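Local coordinates for protein NAD_Gly3P_dh, NAD-dependent glycerol-3-phosphate dehydrogenase (Streptosporangium roseum, PDB 5OCM) that probably reduces imines to amines with NADPH, as an imine reductase related to the beta-hydroxyacid dehydrogenases, at residues Ala28-Asn33 against Arg54-Ala59; Ala21-Gly26 against Gly40-Gln45. One frame throughout, in Å; residues are numbered along the deposited sequence.

Contact 1: residues Ala28-Asn33 against Arg54-Ala59. With NAP (NADP nicotinamide-adenine-dinucleotide phosphate), chain G.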
ATOM      1  N   ALA A  28      19.598 -27.243 -16.441  1.00 14.43           N
ATOM      2  CA  ALA A  28      20.185 -26.952 -17.734  1.00 15.57           C
ATOM      3  C   ALA A  28      19.275 -25.992 -18.485  1.00 15.77           C
ATOM      4  O   ALA A  28      18.091 -26.307 -18.675  1.00 15.93           O
ATOM      5  CB  ALA A  28      20.410 -28.228 -18.530  1.00 30.00           C
ATOM      6  N   THR A  29      19.825 -24.870 -18.893  1.00 13.40           N
ATOM      7  CA  THR A  29      19.043 -23.758 -19.386  1.00 13.72           C
ATOM      8  C   THR A  29      19.554 -23.269 -20.728  1.00 14.48           C
ATOM      9  O   THR A  29      20.731 -22.917 -20.877  1.00 14.61           O
ATOM     10  CB  THR A  29      19.047 -22.590 -18.353  1.00 14.62           C
ATOM     11  OG1 THR A  29      18.606 -23.086 -17.101  1.00 15.24           O
ATOM     12  CG2 THR A  29      18.157 -21.508 -18.793  1.00 14.77           C
ATOM     13  N   THR A  30      18.657 -23.218 -21.712  1.00 13.46           N
ATOM     14  CA  THR A  30      18.913 -22.596 -23.005  1.00 13.28           C
ATOM     15  C   THR A  30      18.214 -21.227 -23.050  1.00 13.19           C
ATOM     16  O   THR A  30      17.079 -21.069 -22.567  1.00 14.06           O
ATOM     17  CB  THR A  30      18.406 -23.462 -24.155  1.00 13.59           C
ATOM     18  OG1 THR A  30      19.156 -24.703 -24.168  1.00 12.71           O
ATOM     19  CG2 THR A  30      18.553 -22.788 -25.498  1.00 15.95           C
ATOM     20  N   VAL A  31      18.905 -20.213 -23.562  1.00 11.73           N
ATOM     21  CA  VAL A  31      18.371 -18.889 -23.689  1.00 12.44           C
ATOM     22  C   VAL A  31      18.436 -18.321 -25.098  1.00 12.34           C
ATOM     23  O   VAL A  31      19.276 -18.700 -25.896  1.00 15.09           O
ATOM     24  CB  VAL A  31      19.082 -17.910 -22.720  1.00 13.17           C
ATOM     25  CG1 VAL A  31      18.999 -18.424 -21.278  1.00 14.16           C
ATOM     26  CG2 VAL A  31      20.510 -17.685 -23.113  1.00 13.25           C
ATOM     27  N   TRP A  32      17.547 -17.364 -25.388  1.00 12.62           N
ATOM     28  CA  TRP A  32      17.515 -16.662 -26.666  1.00 12.93           C
ATOM     29  C   TRP A  32      16.891 -15.303 -26.447  1.00 14.56           C
ATOM     30  O   TRP A  32      15.980 -15.131 -25.617  1.00 13.72           O
ATOM     31  CB  TRP A  32      16.702 -17.431 -27.713  1.00 13.59           C
ATOM     32  CG  TRP A  32      16.494 -16.649 -28.985  1.00 13.78           C
ATOM     33  CD1 TRP A  32      17.346 -16.545 -30.069  1.00 15.89           C
ATOM     34  CD2 TRP A  32      15.383 -15.808 -29.301  1.00 14.84           C
ATOM     35  NE1 TRP A  32      16.836 -15.724 -31.015  1.00 16.80           N
ATOM     36  CE2 TRP A  32      15.629 -15.241 -30.582  1.00 16.59           C
ATOM     37  CE3 TRP A  32      14.223 -15.442 -28.617  1.00 15.78           C
ATOM     38  CZ2 TRP A  32      14.732 -14.372 -31.211  1.00 16.12           C
ATOM     39  CZ3 TRP A  32      13.321 -14.555 -29.253  1.00 16.33           C
ATOM     40  CH2 TRP A  32      13.583 -14.058 -30.525  1.00 17.76           C
ATOM     41  N   ASN A  33      17.365 -14.326 -27.210  1.00 15.12           N
ATOM     42  CA  ASN A  33      16.826 -12.959 -27.240  1.00 14.59           C
ATOM     43  C   ASN A  33      16.864 -12.468 -28.674  1.00 16.30           C
ATOM     44  O   ASN A  33      17.804 -12.804 -29.414  1.00 16.46           O
ATOM     45  CB  ASN A  33      17.682 -12.038 -26.382  1.00 16.02           C
ATOM     46  CG  ASN A  33      17.004 -10.692 -26.130  1.00 17.02           C
ATOM     47  OD1 ASN A  33      15.854 -10.661 -25.588  1.00 16.45           O
ATOM     48  ND2 ASN A  33      17.669  -9.581 -26.546  1.00 16.05           N
ATOM     49  N   ARG A  54      13.641 -20.652 -32.663  1.00 16.62           N
ATOM     50  CA  ARG A  54      13.239 -22.024 -32.967  1.00 17.81           C
ATOM     51  C   ARG A  54      14.207 -23.045 -32.347  1.00 15.41           C
ATOM     52  O   ARG A  54      13.778 -24.028 -31.763  1.00 17.18           O
ATOM     53  CB  ARG A  54      13.213 -22.186 -34.506  1.00 23.64           C
ATOM     54  CG  ARG A  54      12.744 -23.540 -35.018  1.00 28.65           C
ATOM     55  CD  ARG A  54      13.185 -23.695 -36.512  1.00 33.18           C
ATOM     56  NE  ARG A  54      12.165 -24.406 -37.229  1.00 43.89           N
ATOM     57  CZ  ARG A  54      12.102 -25.722 -37.363  1.00 54.67           C
ATOM     58  NH1 ARG A  54      11.100 -26.253 -38.054  1.00 58.00           N
ATOM     59  NH2 ARG A  54      13.055 -26.516 -36.841  1.00 64.00           N
ATOM     60  N   ASP A  55      15.511 -22.805 -32.479  1.00 17.07           N
ATOM     61  CA  ASP A  55      16.510 -23.696 -31.867  1.00 17.61           C
ATOM     62  C   ASP A  55      16.338 -23.742 -30.324  1.00 14.88           C
ATOM     63  O   ASP A  55      16.473 -24.782 -29.674  1.00 14.51           O
ATOM     64  CB  ASP A  55      17.924 -23.175 -32.144  1.00 20.70           C
ATOM     65  CG  ASP A  55      18.446 -23.473 -33.578  1.00 24.45           C
ATOM     66  OD1 ASP A  55      17.763 -24.209 -34.345  1.00 27.82           O
ATOM     67  OD2 ASP A  55      19.547 -22.973 -33.844  1.00 29.44           O
ATOM     68  N   ALA A  56      16.052 -22.581 -29.735  1.00 13.84           N
ATOM     69  CA  ALA A  56      15.887 -22.505 -28.289  1.00 14.14           C
ATOM     70  C   ALA A  56      14.684 -23.316 -27.826  1.00 14.87           C
ATOM     71  O   ALA A  56      14.768 -24.111 -26.874  1.00 17.70           O
ATOM     72  CB  ALA A  56      15.786 -21.077 -27.876  1.00 11.86           C
ATOM     73  N   ALA A  57      13.570 -23.178 -28.550  1.00 15.79           N
ATOM     74  CA  ALA A  57      12.360 -23.883 -28.228  1.00 18.42           C
ATOM     75  C   ALA A  57      12.537 -25.402 -28.342  1.00 20.44           C
ATOM     76  O   ALA A  57      12.045 -26.149 -27.481  1.00 22.20           O
ATOM     77  CB  ALA A  57      11.203 -23.408 -29.083  1.00 17.47           C
ATOM     78  N   GLU A  58      13.323 -25.819 -29.335  1.00 20.40           N
ATOM     79  CA  GLU A  58      13.539 -27.241 -29.578  1.00 22.60           C
ATOM     80  C   GLU A  58      14.386 -27.902 -28.518  1.00 22.61           C
ATOM     81  O   GLU A  58      14.382 -29.114 -28.427  1.00 21.82           O
ATOM     82  CB  GLU A  58      14.265 -27.488 -30.946  1.00 26.68           C
ATOM     83  CG  GLU A  58      13.383 -27.406 -32.146  1.00 34.77           C
ATOM     84  CD  GLU A  58      14.123 -27.601 -33.466  1.00 43.82           C
ATOM     85  OE1 GLU A  58      15.364 -27.376 -33.585  1.00 44.14           O
ATOM     86  OE2 GLU A  58      13.397 -27.967 -34.404  1.00 44.46           O
ATOM     87  N   ALA A  59      15.117 -27.121 -27.712  1.00 17.57           N
ATOM     88  CA  ALA A  59      16.096 -27.680 -26.773  1.00 21.09           C
ATOM     89  C   ALA A  59      15.501 -28.249 -25.487  1.00 19.02           C
ATOM     90  O   ALA A  59      16.157 -29.079 -24.831  1.00 19.23           O
ATOM     91  CB  ALA A  59      17.110 -26.625 -26.448  1.00 23.32           C
TER
HETATM   92  PA  NAP G 301      12.608  -5.233 -21.022  1.00 17.36           P
HETATM   93  O1A NAP G 301      13.923  -5.069 -20.263  1.00 15.58           O
HETATM   94  O2A NAP G 301      12.231  -3.984 -21.678  1.00 16.42           O
HETATM   95  O5B NAP G 301      12.659  -6.465 -22.095  1.00 15.99           O
HETATM   96  C5B NAP G 301      11.721  -6.513 -23.164  1.00 14.86           C
HETATM   97  C4B NAP G 301      12.043  -7.823 -23.841  1.00 14.19           C
HETATM   98  O4B NAP G 301      11.098  -8.137 -24.849  1.00 15.15           O
HETATM   99  C3B NAP G 301      13.454  -7.881 -24.509  1.00 15.66           C
HETATM  100  O3B NAP G 301      14.058  -9.186 -24.352  1.00 15.10           O
HETATM  101  C2B NAP G 301      13.088  -7.614 -25.984  1.00 16.06           C
HETATM  102  O2B NAP G 301      14.093  -8.013 -26.935  1.00 18.70           O
HETATM  103  C1B NAP G 301      11.804  -8.390 -26.091  1.00 15.43           C
HETATM  104  N9A NAP G 301      10.983  -8.013 -27.226  1.00 15.99           N
HETATM  105  C8A NAP G 301      10.287  -6.889 -27.425  1.00 16.08           C
HETATM  106  N7A NAP G 301       9.646  -6.915 -28.584  1.00 16.12           N
HETATM  107  C5A NAP G 301       9.953  -8.098 -29.151  1.00 16.47           C
HETATM  108  C6A NAP G 301       9.604  -8.775 -30.387  1.00 18.17           C
HETATM  109  N6A NAP G 301       8.760  -8.153 -31.299  1.00 20.38           N
HETATM  110  N1A NAP G 301      10.193  -9.959 -30.662  1.00 17.31           N
HETATM  111  C2A NAP G 301      11.021 -10.574 -29.789  1.00 18.46           C
HETATM  112  N3A NAP G 301      11.374 -10.032 -28.605  1.00 15.39           N
HETATM  113  C4A NAP G 301      10.849  -8.825 -28.279  1.00 17.09           C
HETATM  114  O3  NAP G 301      11.368  -5.614 -20.120  1.00 16.02           O
HETATM  115  PN  NAP G 301      11.466  -6.525 -18.756  1.00 15.68           P
HETATM  116  O1N NAP G 301      11.541  -5.630 -17.587  1.00 15.84           O
HETATM  117  O2N NAP G 301      12.349  -7.761 -18.994  1.00 14.81           O
HETATM  118  O5D NAP G 301       9.911  -6.959 -18.826  1.00 14.92           O
HETATM  119  C5D NAP G 301       9.558  -8.105 -19.605  1.00 16.13           C
HETATM  120  C4D NAP G 301       8.148  -8.490 -19.204  1.00 13.98           C
HETATM  121  O4D NAP G 301       8.159  -8.853 -17.758  1.00 13.59           O
HETATM  122  C3D NAP G 301       7.156  -7.338 -19.465  1.00 14.34           C
HETATM  123  O3D NAP G 301       5.890  -7.849 -19.917  1.00 12.90           O
HETATM  124  C2D NAP G 301       7.042  -6.748 -18.049  1.00 13.48           C
HETATM  125  O2D NAP G 301       5.848  -6.000 -17.771  1.00 13.78           O
HETATM  126  C1D NAP G 301       7.173  -8.034 -17.189  1.00 13.16           C
HETATM  127  N1N NAP G 301       7.588  -7.778 -15.825  1.00 13.01           N
HETATM  128  C2N NAP G 301       8.710  -7.137 -15.564  1.00 15.24           C
HETATM  129  C3N NAP G 301       9.093  -6.864 -14.237  1.00 15.03           C
HETATM  130  C7N NAP G 301      10.301  -6.085 -13.876  1.00 15.38           C
HETATM  131  O7N NAP G 301      10.411  -5.808 -12.662  1.00 15.79           O
HETATM  132  N7N NAP G 301      11.155  -5.718 -14.791  1.00 17.63           N
HETATM  133  C4N NAP G 301       8.297  -7.340 -13.182  1.00 14.92           C
HETATM  134  C5N NAP G 301       7.181  -8.105 -13.507  1.00 15.49           C
HETATM  135  C6N NAP G 301       6.866  -8.300 -14.840  1.00 15.19           C
HETATM  136  P2B NAP G 301      15.285  -7.000 -27.295  1.00 20.18           P
HETATM  137  O1X NAP G 301      16.286  -7.156 -26.198  1.00 16.26           O
HETATM  138  O2X NAP G 301      15.641  -7.510 -28.650  1.00 20.16           O
HETATM  139  O3X NAP G 301      14.602  -5.643 -27.485  1.00 16.57           O
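T30 and W32, alternate residues of strand 29-32, both direct their CB toward helix 53-58 and close on the small side chains of A56 and A59. T30 meets segment 54-59 with both branches. Its methyl CG2, set anti to the backbone N, lies over the backbone of A56, 3.9 Å from A56 CA and nearly as near to CB. The same rotation (chi1 -64°) leaves OG1 beside the backbone N and turned to A59, whose CB comes within 3.6 Å of T30 OG1. That hydroxyl is hydrogen-bonded to the hydroxyl of T4. W32 touches the helix through its first carbon: W32 CB packs 3.8 Å from A56 CB. With CG anti to the backbone N (chi1 172°), the indole is carried on toward the coenzyme, with adenine C2A near its ring at an oblique approach. Methyl-sized residues on the helix let it come close, with the CA atoms of T30 and A56 6.1 Å apart; V31, between T30 and W32 in the strand, points the other way, onto A19 of helix 13-24.

One residue beyond the strand, N33 grips NADP with both ends of its amide. Ribose O3B donates to N33 OD1 at 2.6 Å, and N33 ND2 gives an almost straight bond (172°) of 2.8 Å to O1X of the 2'-phosphate. OD1 also accepts from the amide of L11 and ND2 donates to the carbonyl of S35, so the amide's orientation is fixed. In a Rossmann fold the residue just after the second strand typically binds the adenosine ribose, here with NADP's 2'-phosphate.

Contact 2: residues Ala21-Gly26 against Gly40-Gln45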
ATOM      1  N   ALA A  21      17.873 -17.637 -12.331  1.00 14.24           N
ATOM      2  CA  ALA A  21      17.300 -18.425 -11.252  1.00 13.31           C
ATOM      3  C   ALA A  21      17.226 -19.886 -11.614  1.00 14.13           C
ATOM      4  O   ALA A  21      17.504 -20.766 -10.771  1.00 14.84           O
ATOM      5  CB  ALA A  21      15.914 -17.894 -10.891  1.00 13.85           C
ATOM      6  N   PHE A  22      16.882 -20.192 -12.858  1.00 13.28           N
ATOM      7  CA  PHE A  22      16.894 -21.574 -13.304  1.00 13.21           C
ATOM      8  C   PHE A  22      18.316 -22.156 -13.218  1.00 14.30           C
ATOM      9  O   PHE A  22      18.480 -23.291 -12.754  1.00 15.31           O
ATOM     10  CB  PHE A  22      16.334 -21.744 -14.709  1.00 13.85           C
ATOM     11  CG  PHE A  22      14.851 -21.574 -14.817  1.00 14.01           C
ATOM     12  CD1 PHE A  22      13.979 -22.295 -14.035  1.00 13.43           C
ATOM     13  CD2 PHE A  22      14.309 -20.671 -15.793  1.00 13.40           C
ATOM     14  CE1 PHE A  22      12.603 -22.154 -14.193  1.00 14.39           C
ATOM     15  CE2 PHE A  22      12.962 -20.518 -15.932  1.00 14.71           C
ATOM     16  CZ  PHE A  22      12.099 -21.264 -15.134  1.00 13.88           C
ATOM     17  N   LEU A  23      19.315 -21.372 -13.601  1.00 14.61           N
ATOM     18  CA  LEU A  23      20.700 -21.815 -13.561  1.00 14.98           C
ATOM     19  C   LEU A  23      21.188 -22.023 -12.122  1.00 15.33           C
ATOM     20  O   LEU A  23      21.857 -23.037 -11.830  1.00 16.98           O
ATOM     21  CB  LEU A  23      21.604 -20.821 -14.267  1.00 14.54           C
ATOM     22  CG  LEU A  23      21.476 -20.756 -15.789  1.00 15.29           C
ATOM     23  CD1 LEU A  23      22.123 -19.488 -16.288  1.00 16.07           C
ATOM     24  CD2 LEU A  23      22.117 -22.011 -16.417  1.00 15.95           C
ATOM     25  N   LYS A  24      20.826 -21.109 -11.225  1.00 16.66           N
ATOM     26  CA  LYS A  24      21.182 -21.217  -9.790  1.00 18.03           C
ATOM     27  C   LYS A  24      20.694 -22.473  -9.149  1.00 17.41           C
ATOM     28  O   LYS A  24      21.357 -23.039  -8.261  1.00 17.40           O
ATOM     29  CB  LYS A  24      20.654 -19.985  -9.035  1.00 21.31           C
ATOM     30  CG  LYS A  24      20.784 -20.042  -7.513  1.00 24.10           C
ATOM     31  CD  LYS A  24      20.374 -18.710  -6.837  1.00 26.78           C
ATOM     32  CE  LYS A  24      18.863 -18.519  -6.810  1.00 28.07           C
ATOM     33  NZ  LYS A  24      18.059 -19.630  -6.085  1.00 28.32           N
ATOM     34  N   ASP A  25      19.524 -22.952  -9.571  1.00 15.84           N
ATOM     35  CA  ASP A  25      18.972 -24.186  -9.042  1.00 18.48           C
ATOM     36  C   ASP A  25      19.374 -25.441  -9.783  1.00 17.64           C
ATOM     37  O   ASP A  25      18.813 -26.502  -9.539  1.00 19.29           O
ATOM     38  CB  ASP A  25      17.470 -24.101  -8.915  1.00 20.69           C
ATOM     39  CG  ASP A  25      17.039 -23.376  -7.616  1.00 32.18           C
ATOM     40  OD1 ASP A  25      17.907 -22.856  -6.819  1.00 36.80           O
ATOM     41  OD2 ASP A  25      15.816 -23.344  -7.421  1.00 40.04           O
ATOM     42  N   GLY A  26      20.333 -25.314 -10.679  1.00 16.01           N
ATOM     43  CA  GLY A  26      20.970 -26.477 -11.281  1.00 17.06           C
ATOM     44  C   GLY A  26      20.294 -26.920 -12.545  1.00 15.57           C
ATOM     45  O   GLY A  26      20.646 -27.952 -13.061  1.00 17.10           O
ATOM     46  N   GLY A  40      25.772 -12.425 -22.202  1.00 17.18           N
ATOM     47  CA  GLY A  40      27.172 -12.678 -21.856  1.00 20.38           C
ATOM     48  C   GLY A  40      27.367 -13.256 -20.427  1.00 18.64           C
ATOM     49  O   GLY A  40      28.118 -14.260 -20.231  1.00 17.46           O
ATOM     50  N   GLN A  41      26.734 -12.617 -19.451  1.00 19.08           N
ATOM     51  CA  GLN A  41      26.790 -13.053 -18.071  1.00 18.66           C
ATOM     52  C   GLN A  41      26.098 -14.440 -17.892  1.00 17.04           C
ATOM     53  O   GLN A  41      26.599 -15.312 -17.179  1.00 14.34           O
ATOM     54  CB  GLN A  41      26.138 -12.010 -17.107  1.00 24.43           C
ATOM     55  CG  GLN A  41      27.049 -10.891 -16.538  1.00 33.07           C
ATOM     56  CD  GLN A  41      27.787 -10.068 -17.577  1.00 36.15           C
ATOM     57  N   LEU A  42      24.960 -14.633 -18.551  1.00 14.69           N
ATOM     58  CA  LEU A  42      24.274 -15.885 -18.517  1.00 15.45           C
ATOM     59  C   LEU A  42      25.134 -17.053 -19.086  1.00 15.77           C
ATOM     60  O   LEU A  42      25.146 -18.161 -18.514  1.00 13.52           O
ATOM     61  CB  LEU A  42      22.951 -15.808 -19.233  1.00 16.55           C
ATOM     62  CG  LEU A  42      21.877 -15.007 -18.442  1.00 18.29           C
ATOM     63  CD1 LEU A  42      20.719 -14.620 -19.376  1.00 18.69           C
ATOM     64  CD2 LEU A  42      21.353 -15.832 -17.233  1.00 18.35           C
ATOM     65  N   ALA A  43      25.821 -16.789 -20.208  1.00 15.72           N
ATOM     66  CA  ALA A  43      26.708 -17.785 -20.763  1.00 16.62           C
ATOM     67  C   ALA A  43      27.803 -18.154 -19.758  1.00 17.10           C
ATOM     68  O   ALA A  43      28.111 -19.327 -19.573  1.00 16.29           O
ATOM     69  CB  ALA A  43      27.336 -17.353 -22.082  1.00 17.44           C
ATOM     70  N   GLU A  44      28.383 -17.173 -19.089  1.00 16.77           N
ATOM     71  CA  GLU A  44      29.381 -17.470 -18.073  1.00 17.77           C
ATOM     72  C   GLU A  44      28.841 -18.303 -16.909  1.00 18.75           C
ATOM     73  O   GLU A  44      29.595 -19.028 -16.293  1.00 16.02           O
ATOM     74  CB  GLU A  44      29.982 -16.180 -17.500  1.00 22.64           C
ATOM     75  CG  GLU A  44      30.925 -15.490 -18.419  1.00 27.17           C
ATOM     76  CD  GLU A  44      31.744 -14.405 -17.686  1.00 35.10           C
ATOM     77  OE1 GLU A  44      31.467 -14.072 -16.535  1.00 43.47           O
ATOM     78  OE2 GLU A  44      32.685 -13.871 -18.261  1.00 46.34           O
ATOM     79  N   GLN A  45      27.535 -18.199 -16.639  1.00 15.13           N
ATOM     80  CA  GLN A  45      26.879 -18.991 -15.619  1.00 15.23           C
ATOM     81  C   GLN A  45      26.444 -20.360 -16.089  1.00 13.87           C
ATOM     82  O   GLN A  45      25.952 -21.170 -15.308  1.00 13.22           O
ATOM     83  CB  GLN A  45      25.672 -18.192 -15.089  1.00 17.84           C
ATOM     84  CG  GLN A  45      25.921 -16.843 -14.401  1.00 26.30           C
ATOM     85  CD  GLN A  45      24.555 -16.098 -14.144  1.00 29.40           C
ATOM     86  OE1 GLN A  45      23.558 -16.798 -13.785  1.00 26.66           O
ATOM     87  NE2 GLN A  45      24.456 -14.788 -14.533  1.00 42.71           N
TER
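L23, on the last turn of helix 13-24, points across to segment 40-45 and meets L42 and Q45. The apolar part is a methyl-to-methyl touch, L23 CD1 lying 3.9 Å from L42 CD2. Both leucines have the same shape, with CG anti to the carbonyl carbon and CD1 then anti to CA (chi2 164° in each), and their side chains meet at a slant. L42 sets out along the flank of its helix rather than straight at L23, and it is its end that closes the gap.

Q45 adds contacts of mixed character. Its extended side chain runs at about a right angle to that of L23, and Q45 CB lies 4.0 Å from L23 CD1. Q45 OE1 is 3.9 Å from that same L23 CD1. The other methyl, L23 CD2, comes to 4.1 Å from the carbonyl O of Q45. These are van der Waals touches of a polar residue that lies at the protein surface, while L42 is buried.

Polar bonds do not join the two segments. Helix 13-24 closes in a Schellman motif: G26, with positive phi (91°), is the C-prime residue, and G26 N bonds to L23 O at 3.0 Å while the amide of H27 reaches F22 O. K24 NZ makes a salt bridge, with a weak hydrogen bond, to D25 OD1 and also reaches G127 O; D25 OD2 bonds to S151 OG.

Around this junction, L42 also rests on Q16 and A19 of helix 13-24 and on A47 of the following loop. L23 and F22 both lean on T29 of strand 29-32, with F22 reaching from the helix to V6 and V8 of strand 6-9.

Contacts 1 and 2 lie with centres about 13 Å apart in the NADP-binding Rossmann domain, and their segments alternate along the chain: 21-26, 28-33, 40-45, 54-59. Strand 29-32 is where they join. T29 turns its side chain to helix 13-24, where T29 OG1 is 3.6 Å from F22 CB and T29 CB is 3.7 Å from L23 CD2; the opposite face of the strand meets helix 53-58. Helices thus cover both faces of this part of the parallel sheet: contact 2 joins the two helices on one face, and contact 1 packs the strand against the helix on the other. Between these layers the strand leads to N33 at the adenosine end of the coenzyme.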